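PDB 2IUY: glycosyltransferase from Streptomyces viridochromogenes, which probably transfers a sugar from a nucleotide-activated donor, acting as a retaining family GT4 enzyme in the biosynthesis of the antibiotic avilamycin A. Local coordinates for residues Leu4-Val9 / Glu330-Leu335; Trp34-Leu39 / His89-Gly94; Val85-Asp90 / Ala106-His111. All coordinates share one frame; numbering follows the deposited sequence.

How the contacts relate
Following the chain from its N terminus, strand 5-9 comes first, and it meets its partner in contact 1 only when the chain returns some 320 residues later in helix 321-336. Contacts 2 and 3 are both nested inside that long loop. Helix 31-45, the next element, closes a loop of 49 residues in contact 2, where it packs on the end of strand 87-90 and the turn after it. Contact 3 takes up the same strand 87-90, sharing His89 and Asp90 with contact 2, and closes a short loop onto strand 106-111. Strands 5-9, 87-90 and 106-111 are neighbours in the N-terminal parallel sheet, so the three contacts tie two helices, one early and one terminal, to its centre.

Contact 1 of 3, residues Leu4-Val9 / Glu330-Leu335; sequences LKVALV and EQYRRL
In Tyr332 and Leu4 alike, CG stands anti to the carbonyl carbon (chi1 -56° and -68°), which directs the phenol from the helix towards strand 5-9 and the leucine towards the helix. Val6, with CG1 anti to its backbone N, turns both methyls to the ring and crosses it at about a right angle: CG2 lies 3.7 Å from Tyr332 CE2, and CG1 lies 3.8 Å from Tyr332 OH. Leu4 CD1 sits instead at the ring's edge, 4.3 Å from Tyr332 CD2. The contact illustrates a feature of the GT-B fold, in which the polypeptide ends in a helix that comes back to pack on the N-terminal Rossmann-like domain; here helix 321-336 lies over its sheet. The phenol oxygen, buried among aliphatic groups, is satisfied by a hydrogen bond to His89 ND1 on the adjoining strand. At the more exposed margin Arg333 runs extended from CG to NE and then bends (chi4 -85°), so that its guanidinium lays one face over Leu4, whose CD1 is 3.9 Å from Arg333 CZ and sits above the centre of the group.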
ATOM      1  N   LEU A   4      14.195  19.950   4.510  1.00 15.45           N
ATOM      2  CA  LEU A   4      14.652  18.838   5.339  1.00 11.95           C
ATOM      3  C   LEU A   4      15.399  17.893   4.431  1.00 10.81           C
ATOM      4  O   LEU A   4      15.155  17.849   3.179  1.00  8.16           O
ATOM      5  CB  LEU A   4      13.424  18.191   6.037  1.00 10.94           C
ATOM      6  CG  LEU A   4      12.790  19.109   7.092  1.00 11.01           C
ATOM      7  CD1 LEU A   4      11.475  18.603   7.678  1.00 10.61           C
ATOM      8  CD2 LEU A   4      13.780  19.446   8.264  1.00  8.58           C
ATOM      9  N   LYS A   5      16.390  17.223   5.032  1.00  9.25           N
ATOM     10  CA  LYS A   5      17.042  16.074   4.419  1.00  8.95           C
ATOM     11  C   LYS A   5      16.430  14.857   5.060  1.00  9.02           C
ATOM     12  O   LYS A   5      16.477  14.723   6.271  1.00  7.65           O
ATOM     13  CB  LYS A   5      18.563  16.127   4.578  1.00  9.01           C
ATOM     14  CG  LYS A   5      19.165  17.431   3.966  1.00 11.63           C
ATOM     15  CD  LYS A   5      20.581  17.191   3.526  1.00 17.78           C
ATOM     16  CE  LYS A   5      21.640  17.577   4.495  1.00 26.08           C
ATOM     17  NZ  LYS A   5      23.009  17.042   3.983  1.00 29.48           N
ATOM     18  N   VAL A   6      15.752  14.035   4.250  1.00  9.19           N
ATOM     19  CA  VAL A   6      14.963  12.908   4.783  1.00  8.24           C
ATOM     20  C   VAL A   6      15.555  11.604   4.240  1.00  8.97           C
ATOM     21  O   VAL A   6      15.669  11.416   3.012  1.00  9.83           O
ATOM     22  CB  VAL A   6      13.443  12.969   4.449  1.00  8.46           C
ATOM     23  CG1 VAL A   6      12.645  11.790   5.169  1.00  7.68           C
ATOM     24  CG2 VAL A   6      12.788  14.384   4.746  1.00  9.43           C
ATOM     25  N   ALA A   7      15.977  10.733   5.146  1.00  8.90           N
ATOM     26  CA  ALA A   7      16.391   9.386   4.780  1.00  9.51           C
ATOM     27  C   ALA A   7      15.163   8.507   4.867  1.00 10.73           C
ATOM     28  O   ALA A   7      14.612   8.345   5.960  1.00 11.31           O
ATOM     29  CB  ALA A   7      17.473   8.883   5.711  1.00  8.47           C
ATOM     30  N   LEU A   8      14.718   7.986   3.708  1.00 11.15           N
ATOM     31  CA  LEU A   8      13.539   7.120   3.599  1.00 11.18           C
ATOM     32  C   LEU A   8      14.035   5.722   3.454  1.00 11.58           C
ATOM     33  O   LEU A   8      14.711   5.459   2.469  1.00 11.29           O
ATOM     34  CB  LEU A   8      12.717   7.401   2.338  1.00 11.53           C
ATOM     35  CG  LEU A   8      11.694   8.516   2.297  1.00 12.35           C
ATOM     36  CD1 LEU A   8      11.003   8.501   0.878  1.00  8.62           C
ATOM     37  CD2 LEU A   8      10.708   8.403   3.497  1.00  9.41           C
ATOM     38  N   VAL A   9      13.669   4.827   4.387  1.00 10.92           N
ATOM     39  CA  VAL A   9      14.239   3.490   4.408  1.00 10.90           C
ATOM     40  C   VAL A   9      13.164   2.579   3.940  1.00 11.32           C
ATOM     41  O   VAL A   9      12.170   2.349   4.639  1.00 11.80           O
ATOM     42  CB  VAL A   9      14.790   3.021   5.840  1.00 11.69           C
ATOM     43  CG1 VAL A   9      15.678   1.777   5.688  1.00  9.36           C
ATOM     44  CG2 VAL A   9      15.637   4.125   6.503  1.00  9.64           C
ATOM     45  N   GLU A 330       4.929  17.555   9.093  1.00 12.41           N
ATOM     46  CA  GLU A 330       4.418  18.069  10.364  1.00 14.00           C
ATOM     47  C   GLU A 330       4.899  17.182  11.514  1.00 12.12           C
ATOM     48  O   GLU A 330       5.332  17.708  12.524  1.00 13.00           O
ATOM     49  CB  GLU A 330       2.864  18.199  10.334  1.00 14.21           C
ATOM     50  CG  GLU A 330       2.235  18.828  11.602  1.00 17.77           C
ATOM     51  CD  GLU A 330       0.702  18.705  11.683  1.00 19.39           C
ATOM     52  OE1 GLU A 330       0.069  18.007  10.827  1.00 22.89           O
ATOM     53  OE2 GLU A 330       0.126  19.310  12.636  1.00 26.47           O
ATOM     54  N   GLN A 331       4.833  15.850  11.354  1.00  9.80           N
ATOM     55  CA  GLN A 331       5.365  14.890  12.351  1.00  9.06           C
ATOM     56  C   GLN A 331       6.888  14.887  12.445  1.00  8.41           C
ATOM     57  O   GLN A 331       7.424  14.776  13.509  1.00  8.94           O
ATOM     58  CB  GLN A 331       4.844  13.451  12.106  1.00  7.97           C
ATOM     59  CG  GLN A 331       3.306  13.315  12.102  1.00  9.44           C
ATOM     60  CD  GLN A 331       2.671  13.924  13.368  1.00 13.84           C
ATOM     61  OE1 GLN A 331       3.227  13.798  14.443  1.00 11.18           O
ATOM     62  NE2 GLN A 331       1.529  14.597  13.225  1.00 10.12           N
ATOM     63  N   TYR A 332       7.589  15.022  11.341  1.00  7.94           N
ATOM     64  CA  TYR A 332       9.042  15.234  11.400  1.00  8.92           C
ATOM     65  C   TYR A 332       9.404  16.435  12.270  1.00  8.70           C
ATOM     66  O   TYR A 332      10.292  16.342  13.092  1.00 10.62           O
ATOM     67  CB  TYR A 332       9.656  15.480  10.008  1.00  7.41           C
ATOM     68  CG  TYR A 332       9.425  14.418   8.922  1.00  7.78           C
ATOM     69  CD1 TYR A 332       8.871  13.152   9.196  1.00  5.13           C
ATOM     70  CD2 TYR A 332       9.775  14.703   7.595  1.00  4.33           C
ATOM     71  CE1 TYR A 332       8.703  12.191   8.132  1.00  5.65           C
ATOM     72  CE2 TYR A 332       9.597  13.785   6.587  1.00  6.93           C
ATOM     73  CZ  TYR A 332       9.069  12.535   6.855  1.00  5.22           C
ATOM     74  OH  TYR A 332       8.902  11.671   5.759  1.00  9.74           O
ATOM     75  N   ARG A 333       8.751  17.569  12.029  1.00 10.37           N
ATOM     76  CA  ARG A 333       8.976  18.785  12.820  1.00 12.04           C
ATOM     77  C   ARG A 333       8.590  18.638  14.290  1.00 11.81           C
ATOM     78  O   ARG A 333       9.239  19.253  15.171  1.00 14.25           O
ATOM     79  CB  ARG A 333       8.274  20.001  12.170  1.00 12.57           C
ATOM     80  CG  ARG A 333       8.882  20.315  10.788  1.00 15.25           C
ATOM     81  CD  ARG A 333       8.688  21.741  10.367  1.00 19.60           C
ATOM     82  NE  ARG A 333       8.946  21.940   8.940  1.00 19.52           N
ATOM     83  CZ  ARG A 333      10.139  22.167   8.396  1.00 19.92           C
ATOM     84  NH1 ARG A 333      11.236  22.249   9.143  1.00 17.63           N
ATOM     85  NH2 ARG A 333      10.217  22.333   7.081  1.00 20.70           N
ATOM     86  N   ARG A 334       7.538  17.863  14.554  1.00 10.99           N
ATOM     87  CA  ARG A 334       7.128  17.526  15.934  1.00 11.54           C
ATOM     88  C   ARG A 334       8.279  16.839  16.669  1.00 10.97           C
ATOM     89  O   ARG A 334       8.647  17.223  17.768  1.00 12.16           O
ATOM     90  CB  ARG A 334       5.880  16.628  15.893  1.00 11.34           C
ATOM     91  CG  ARG A 334       5.503  15.973  17.244  1.00 13.41           C
ATOM     92  CD  ARG A 334       4.205  15.210  17.082  1.00 13.16           C
ATOM     93  NE  ARG A 334       3.619  14.636  18.300  1.00 12.47           N
ATOM     94  CZ  ARG A 334       2.601  13.774  18.243  1.00 14.27           C
ATOM     95  NH1 ARG A 334       2.135  13.395  17.044  1.00 10.38           N
ATOM     96  NH2 ARG A 334       2.062  13.282  19.344  1.00 15.23           N
ATOM     97  N   LEU A 335       8.878  15.849  16.019  1.00 10.12           N
ATOM     98  CA  LEU A 335      10.018  15.144  16.544  1.00  9.54           C
ATOM     99  C   LEU A 335      11.278  16.010  16.680  1.00 10.19           C
ATOM    100  O   LEU A 335      11.988  15.925  17.686  1.00  8.79           O
ATOM    101  CB  LEU A 335      10.286  13.871  15.693  1.00  9.89           C
ATOM    102  CG  LEU A 335       9.235  12.738  15.786  1.00  7.70           C
ATOM    103  CD1 LEU A 335       9.396  11.791  14.613  1.00  8.59           C
ATOM    104  CD2 LEU A 335       9.275  11.946  17.090  1.00  5.36           C
TER

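Contact 2 of 3, residues Trp34-Leu39 / His89-Gly94; sequences WVVANL and HDHSGG
Van der Waals contact of aliphatic methyls with two imidazoles carries this interface. With Leu39 CG anti to the backbone N (chi1 -180°), its CD2 methyl abuts the rims of the stacked pair on the helix side, 3.4 Å from His89 CE1 and equally 3.4 Å from His91 NE2, a tight fit. It comes tip to tip with His89 but obliquely across His91, where it lies at the ring edge, near the plane. Val35 CG1 adds a looser touch, 4.5 Å from His91 CE1. A CH-pi contact is made one residue further along the helix: Val36 CG2 stands over one face of the His91 ring, 4.0 Å from its centroid and 22° off the normal. The ring is turned to offer that face by chi2 near -96°. The two histidines also stack on each other, with His91 NE2 placed 3.4 Å above the His89 plane, towards its rim. Helix 31-45, which follows strand 5-9 in the first beta-alpha unit of the Rossmann-like domain, packs here at the C-terminal end of the neighbouring strand 87-90 and the loop after it. The contact borders the cleft between the domains: the side chain of Val35 is about 4 Å from that of Thr256, a UDP-binding residue. Polar bonds fix the turn itself. Asp90 OD1 takes two donors from Ser92, the backbone N in an Asx turn, from above the carboxylate plane, and OG at 2.7 Å on the syn lone pair; OD2 receives Gly94 N. His91 ND1 is hydrogen-bonded to His112 NE2, the rings nearly parallel.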
ATOM      1  N   TRP A  34       5.695   0.741  -3.392  1.00  9.23           N
ATOM      2  CA  TRP A  34       4.789   1.719  -3.968  1.00 10.14           C
ATOM      3  C   TRP A  34       4.502   2.856  -2.962  1.00  9.90           C
ATOM      4  O   TRP A  34       4.534   4.023  -3.316  1.00  9.96           O
ATOM      5  CB  TRP A  34       3.471   1.059  -4.473  1.00 12.21           C
ATOM      6  CG  TRP A  34       3.666   0.545  -5.896  1.00 12.86           C
ATOM      7  CD1 TRP A  34       3.704  -0.757  -6.314  1.00 13.51           C
ATOM      8  CD2 TRP A  34       3.938   1.351  -7.044  1.00 14.61           C
ATOM      9  NE1 TRP A  34       3.989  -0.805  -7.672  1.00 16.39           N
ATOM     10  CE2 TRP A  34       4.123   0.478  -8.141  1.00 15.17           C
ATOM     11  CE3 TRP A  34       4.015   2.736  -7.260  1.00 17.59           C
ATOM     12  CZ2 TRP A  34       4.359   0.948  -9.433  1.00 15.36           C
ATOM     13  CZ3 TRP A  34       4.277   3.200  -8.542  1.00 15.79           C
ATOM     14  CH2 TRP A  34       4.455   2.310  -9.605  1.00 14.65           C
ATOM     15  N   VAL A  35       4.268   2.507  -1.710  1.00  8.90           N
ATOM     16  CA  VAL A  35       4.035   3.558  -0.686  1.00  8.40           C
ATOM     17  C   VAL A  35       5.196   4.539  -0.673  1.00  7.06           C
ATOM     18  O   VAL A  35       4.994   5.745  -0.677  1.00  7.54           O
ATOM     19  CB  VAL A  35       3.791   2.976   0.722  1.00  7.72           C
ATOM     20  CG1 VAL A  35       3.632   4.112   1.773  1.00  7.11           C
ATOM     21  CG2 VAL A  35       2.542   2.052   0.710  1.00  9.09           C
ATOM     22  N   VAL A  36       6.408   4.018  -0.630  1.00  7.08           N
ATOM     23  CA  VAL A  36       7.628   4.834  -0.499  1.00  5.99           C
ATOM     24  C   VAL A  36       7.822   5.733  -1.732  1.00  7.55           C
ATOM     25  O   VAL A  36       8.211   6.868  -1.601  1.00  7.92           O
ATOM     26  CB  VAL A  36       8.870   3.915  -0.256  1.00  6.72           C
ATOM     27  CG1 VAL A  36      10.147   4.730  -0.147  1.00  5.29           C
ATOM     28  CG2 VAL A  36       8.676   3.089   1.038  1.00  5.39           C
ATOM     29  N   ALA A  37       7.539   5.193  -2.935  1.00  8.01           N
ATOM     30  CA  ALA A  37       7.581   5.939  -4.182  1.00  7.13           C
ATOM     31  C   ALA A  37       6.624   7.157  -4.156  1.00  7.70           C
ATOM     32  O   ALA A  37       7.022   8.260  -4.508  1.00  7.58           O
ATOM     33  CB  ALA A  37       7.264   4.997  -5.375  1.00  5.71           C
ATOM     34  N   ASN A  38       5.391   6.935  -3.721  1.00  7.25           N
ATOM     35  CA  ASN A  38       4.364   7.935  -3.705  1.00  8.98           C
ATOM     36  C   ASN A  38       4.648   8.989  -2.617  1.00  9.72           C
ATOM     37  O   ASN A  38       4.472  10.219  -2.845  1.00  9.24           O
ATOM     38  CB  ASN A  38       2.962   7.286  -3.460  1.00  8.25           C
ATOM     39  CG  ASN A  38       2.411   6.604  -4.705  1.00 10.11           C
ATOM     40  OD1 ASN A  38       2.236   7.236  -5.764  1.00  7.42           O
ATOM     41  ND2 ASN A  38       2.073   5.325  -4.569  1.00  7.38           N
ATOM     42  N   LEU A  39       5.081   8.499  -1.461  1.00  9.09           N
ATOM     43  CA  LEU A  39       5.581   9.355  -0.364  1.00  9.86           C
ATOM     44  C   LEU A  39       6.735  10.257  -0.816  1.00 10.88           C
ATOM     45  O   LEU A  39       6.728  11.473  -0.593  1.00 10.81           O
ATOM     46  CB  LEU A  39       5.981   8.527   0.889  1.00  9.17           C
ATOM     47  CG  LEU A  39       6.510   9.413   2.051  1.00  9.55           C
ATOM     48  CD1 LEU A  39       5.525  10.573   2.392  1.00  6.02           C
ATOM     49  CD2 LEU A  39       6.882   8.671   3.302  1.00  6.71           C
ATOM     50  N   HIS A  89      13.171   8.075   8.262  1.00  6.45           N
ATOM     51  CA  HIS A  89      11.799   7.629   8.191  1.00  5.87           C
ATOM     52  C   HIS A  89      11.782   6.198   7.664  1.00  6.58           C
ATOM     53  O   HIS A  89      11.969   5.962   6.456  1.00  6.21           O
ATOM     54  CB  HIS A  89      11.015   8.608   7.282  1.00  4.62           C
ATOM     55  CG  HIS A  89       9.544   8.346   7.218  1.00  5.43           C
ATOM     56  ND1 HIS A  89       8.682   9.175   6.527  1.00  6.70           N
ATOM     57  CD2 HIS A  89       8.781   7.339   7.715  1.00  5.51           C
ATOM     58  CE1 HIS A  89       7.444   8.716   6.646  1.00  8.39           C
ATOM     59  NE2 HIS A  89       7.482   7.596   7.348  1.00  8.36           N
ATOM     60  N   ASP A  90      11.593   5.267   8.607  1.00  6.96           N
ATOM     61  CA  ASP A  90      11.623   3.850   8.413  1.00  7.33           C
ATOM     62  C   ASP A  90      10.288   3.303   7.908  1.00  7.73           C
ATOM     63  O   ASP A  90       9.239   3.524   8.492  1.00  6.35           O
ATOM     64  CB  ASP A  90      12.083   3.103   9.704  1.00  7.62           C
ATOM     65  CG  ASP A  90      12.328   1.604   9.447  1.00  9.54           C
ATOM     66  OD1 ASP A  90      12.797   1.279   8.330  1.00  7.57           O
ATOM     67  OD2 ASP A  90      11.997   0.745  10.299  1.00 11.81           O
ATOM     68  N   HIS A  91      10.360   2.579   6.788  1.00  8.25           N
ATOM     69  CA  HIS A  91       9.228   1.823   6.258  1.00  7.23           C
ATOM     70  C   HIS A  91       9.481   0.332   6.294  1.00  7.17           C
ATOM     71  O   HIS A  91       8.672  -0.406   5.800  1.00  7.59           O
ATOM     72  CB  HIS A  91       8.959   2.233   4.796  1.00  6.43           C
ATOM     73  CG  HIS A  91       8.474   3.646   4.672  1.00  7.97           C
ATOM     74  ND1 HIS A  91       7.141   3.967   4.581  1.00  4.50           N
ATOM     75  CD2 HIS A  91       9.151   4.820   4.700  1.00  4.60           C
ATOM     76  CE1 HIS A  91       7.018   5.279   4.492  1.00 10.39           C
ATOM     77  NE2 HIS A  91       8.225   5.820   4.555  1.00  7.68           N
ATOM     78  N   SER A  92      10.629  -0.107   6.821  1.00  8.91           N
ATOM     79  CA  SER A  92      11.041  -1.524   6.786  1.00  8.86           C
ATOM     80  C   SER A  92      10.427  -2.415   7.880  1.00 10.92           C
ATOM     81  O   SER A  92      10.681  -3.609   7.881  1.00 12.00           O
ATOM     82  CB  SER A  92      12.551  -1.625   6.932  1.00  8.44           C
ATOM     83  OG  SER A  92      12.906  -1.395   8.271  1.00  5.88           O
ATOM     84  N   GLY A  93       9.683  -1.838   8.824  1.00 11.95           N
ATOM     85  CA  GLY A  93       9.217  -2.569  10.000  1.00 12.87           C
ATOM     86  C   GLY A  93      10.324  -2.791  11.006  1.00 13.11           C
ATOM     87  O   GLY A  93      10.294  -3.740  11.781  1.00 12.76           O
ATOM     88  N   GLY A  94      11.319  -1.920  11.015  1.00 13.17           N
ATOM     89  CA  GLY A  94      12.293  -1.987  12.064  1.00 13.50           C
ATOM     90  C   GLY A  94      13.517  -2.838  11.812  1.00 14.48           C
ATOM     91  O   GLY A  94      14.177  -3.277  12.764  1.00 14.46           O
TER

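Contact 3 of 3, residues Val85-Asp90 / Ala106-His111; sequences VDVVHD and AFISSH
Ile108 overlaps His89 through its CG2 methyl, which sits in the crowded position between backbone N and carbonyl carbon and lies 3.5 Å from both His89 CB and His89 CG; the two side chains run side by side, pointing the same way. The same methyl meets Val87 CG1 at 3.8 Å, so one branch bridges two residues of the neighbouring strand. Further along, His89 NE2 and Ser110 OG are 2.8 Å apart in a hydrogen bond in which either may be the donor; the hydroxyl lies near the ring plane, at its edge. Since Ser110 OG also bonds Tyr328 OH, and Tyr332 OH is hydrogen-bonded to the other ring nitrogen, His89 ND1, the rotation of the imidazole is well fixed. On the other side of the sheet Phe107 crosses Val88 obliquely, its CD1 3.9 Å from Val88 CG1, while CZ comes within 3.8 Å of Asp90 CB. Beyond it one water joins the strands, donating to Asp90 OD2 and accepting from Ser109 OG, each at 2.7 Å. Five backbone bonds hold the pair, two of them nearly straight at 174°, and the acceptors alternate between the strands from Asp86 O to Asp90 O. The strands run parallel, 19° apart, with helix 321-336 covering the side of Val87 and Ile108. Strands 87-90 and 106-111 are neighbours in the parallel sheet, order 3-2-1-4-5-6, of the Rossmann-like N-terminal domain of a GT-B enzyme, although the connection between them contains no helix.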
ATOM      1  N   VAL A  85      21.516  13.768   7.900  1.00 13.79           N
ATOM      2  CA  VAL A  85      20.101  13.996   7.508  1.00 12.37           C
ATOM      3  C   VAL A  85      19.332  14.476   8.705  1.00 11.68           C
ATOM      4  O   VAL A  85      19.769  14.253   9.818  1.00 11.92           O
ATOM      5  CB  VAL A  85      19.414  12.745   6.918  1.00 13.42           C
ATOM      6  CG1 VAL A  85      20.003  12.381   5.540  1.00 11.92           C
ATOM      7  CG2 VAL A  85      19.436  11.559   7.902  1.00 13.23           C
ATOM      8  N   ASP A  86      18.185  15.116   8.509  1.00 10.51           N
ATOM      9  CA  ASP A  86      17.433  15.590   9.651  1.00 10.05           C
ATOM     10  C   ASP A  86      16.515  14.510  10.257  1.00  9.28           C
ATOM     11  O   ASP A  86      16.206  14.551  11.457  1.00  7.76           O
ATOM     12  CB  ASP A  86      16.613  16.811   9.288  1.00 10.82           C
ATOM     13  CG  ASP A  86      17.472  17.955   8.740  1.00 15.19           C
ATOM     14  OD1 ASP A  86      18.308  18.527   9.500  1.00 17.87           O
ATOM     15  OD2 ASP A  86      17.359  18.213   7.520  1.00 15.17           O
ATOM     16  N   VAL A  87      16.110  13.561   9.412  1.00  8.94           N
ATOM     17  CA  VAL A  87      15.020  12.629   9.698  1.00  9.49           C
ATOM     18  C   VAL A  87      15.360  11.314   9.033  1.00  8.47           C
ATOM     19  O   VAL A  87      15.722  11.283   7.846  1.00  8.68           O
ATOM     20  CB  VAL A  87      13.648  13.124   9.045  1.00 10.21           C
ATOM     21  CG1 VAL A  87      12.518  12.094   9.236  1.00 11.36           C
ATOM     22  CG2 VAL A  87      13.205  14.496   9.598  1.00 11.08           C
ATOM     23  N   VAL A  88      15.249  10.237   9.803  1.00  8.20           N
ATOM     24  CA  VAL A  88      15.219   8.880   9.259  1.00  7.34           C
ATOM     25  C   VAL A  88      13.803   8.359   9.394  1.00  7.28           C
ATOM     26  O   VAL A  88      13.312   8.213  10.479  1.00  7.12           O
ATOM     27  CB  VAL A  88      16.210   7.934   9.992  1.00  8.00           C
ATOM     28  CG1 VAL A  88      16.044   6.463   9.562  1.00  5.94           C
ATOM     29  CG2 VAL A  88      17.652   8.404   9.731  1.00  6.11           C
ATOM     30  N   HIS A  89      13.171   8.075   8.262  1.00  6.45           N
ATOM     31  CA  HIS A  89      11.799   7.629   8.191  1.00  5.87           C
ATOM     32  C   HIS A  89      11.782   6.198   7.664  1.00  6.58           C
ATOM     33  O   HIS A  89      11.969   5.962   6.456  1.00  6.21           O
ATOM     34  CB  HIS A  89      11.015   8.608   7.282  1.00  4.62           C
ATOM     35  CG  HIS A  89       9.544   8.346   7.218  1.00  5.43           C
ATOM     36  ND1 HIS A  89       8.682   9.175   6.527  1.00  6.70           N
ATOM     37  CD2 HIS A  89       8.781   7.339   7.715  1.00  5.51           C
ATOM     38  CE1 HIS A  89       7.444   8.716   6.646  1.00  8.39           C
ATOM     39  NE2 HIS A  89       7.482   7.596   7.348  1.00  8.36           N
ATOM     40  N   ASP A  90      11.593   5.267   8.607  1.00  6.96           N
ATOM     41  CA  ASP A  90      11.623   3.850   8.413  1.00  7.33           C
ATOM     42  C   ASP A  90      10.288   3.303   7.908  1.00  7.73           C
ATOM     43  O   ASP A  90       9.239   3.524   8.492  1.00  6.35           O
ATOM     44  CB  ASP A  90      12.083   3.103   9.704  1.00  7.62           C
ATOM     45  CG  ASP A  90      12.328   1.604   9.447  1.00  9.54           C
ATOM     46  OD1 ASP A  90      12.797   1.279   8.330  1.00  7.57           O
ATOM     47  OD2 ASP A  90      11.997   0.745  10.299  1.00 11.81           O
ATOM     48  N   ALA A 106      16.126  12.967  13.927  1.00 11.63           N
ATOM     49  CA  ALA A 106      14.828  12.421  14.360  1.00  9.61           C
ATOM     50  C   ALA A 106      14.598  11.047  13.736  1.00  8.93           C
ATOM     51  O   ALA A 106      15.013  10.780  12.603  1.00  7.54           O
ATOM     52  CB  ALA A 106      13.660  13.388  13.945  1.00  8.68           C
ATOM     53  N   PHE A 107      13.938  10.178  14.486  1.00  8.32           N
ATOM     54  CA  PHE A 107      13.574   8.869  13.970  1.00  9.49           C
ATOM     55  C   PHE A 107      12.036   8.731  13.947  1.00  9.11           C
ATOM     56  O   PHE A 107      11.350   8.974  14.954  1.00  8.00           O
ATOM     57  CB  PHE A 107      14.226   7.743  14.773  1.00  9.02           C
ATOM     58  CG  PHE A 107      13.951   6.394  14.215  1.00  9.83           C
ATOM     59  CD1 PHE A 107      14.706   5.891  13.142  1.00  9.43           C
ATOM     60  CD2 PHE A 107      12.909   5.618  14.730  1.00  9.89           C
ATOM     61  CE1 PHE A 107      14.423   4.624  12.608  1.00  9.08           C
ATOM     62  CE2 PHE A 107      12.636   4.343  14.226  1.00  8.60           C
ATOM     63  CZ  PHE A 107      13.371   3.859  13.152  1.00  9.24           C
ATOM     64  N   ILE A 108      11.514   8.379  12.770  1.00  7.88           N
ATOM     65  CA  ILE A 108      10.077   8.162  12.582  1.00  7.79           C
ATOM     66  C   ILE A 108       9.849   6.899  11.759  1.00  7.81           C
ATOM     67  O   ILE A 108      10.680   6.531  10.912  1.00  6.46           O
ATOM     68  CB  ILE A 108       9.369   9.430  11.902  1.00  7.65           C
ATOM     69  CG1 ILE A 108       7.828   9.337  12.023  1.00  7.93           C
ATOM     70  CG2 ILE A 108       9.869   9.667  10.439  1.00  5.10           C
ATOM     71  CD1 ILE A 108       7.067  10.654  11.681  1.00  8.14           C
ATOM     72  N   SER A 109       8.720   6.231  12.002  1.00  8.35           N
ATOM     73  CA  SER A 109       8.374   5.023  11.193  1.00  9.35           C
ATOM     74  C   SER A 109       6.995   5.145  10.583  1.00  8.61           C
ATOM     75  O   SER A 109       6.126   5.723  11.195  1.00  9.44           O
ATOM     76  CB  SER A 109       8.420   3.732  12.076  1.00  8.33           C
ATOM     77  OG  SER A 109       9.694   3.590  12.713  1.00  7.92           O
ATOM     78  N   SER A 110       6.783   4.550   9.411  1.00  9.40           N
ATOM     79  CA  SER A 110       5.418   4.208   8.957  1.00  9.23           C
ATOM     80  C   SER A 110       5.306   2.688   9.109  1.00  9.58           C
ATOM     81  O   SER A 110       6.028   1.931   8.462  1.00 10.41           O
ATOM     82  CB  SER A 110       5.173   4.559   7.490  1.00  8.81           C
ATOM     83  OG  SER A 110       5.162   5.945   7.234  1.00 10.07           O
ATOM     84  N   HIS A 111       4.399   2.259   9.961  1.00  9.64           N
ATOM     85  CA  HIS A 111       4.073   0.851  10.120  1.00  8.76           C
ATOM     86  C   HIS A 111       3.155   0.294   9.042  1.00  7.28           C
ATOM     87  O   HIS A 111       2.019   0.740   8.889  1.00  6.97           O
ATOM     88  CB  HIS A 111       3.480   0.585  11.504  1.00  8.65           C
ATOM     89  CG  HIS A 111       3.690  -0.827  11.945  1.00  9.64           C
ATOM     90  ND1 HIS A 111       4.917  -1.452  11.833  1.00  9.60           N
ATOM     91  CD2 HIS A 111       2.830  -1.759  12.424  1.00  7.98           C
ATOM     92  CE1 HIS A 111       4.806  -2.701  12.245  1.00  8.83           C
ATOM     93  NE2 HIS A 111       3.552  -2.913  12.607  1.00  7.82           N
TER
HETATM   94  O   HOH W   1      10.949   1.251  12.713  1.00  7.54           O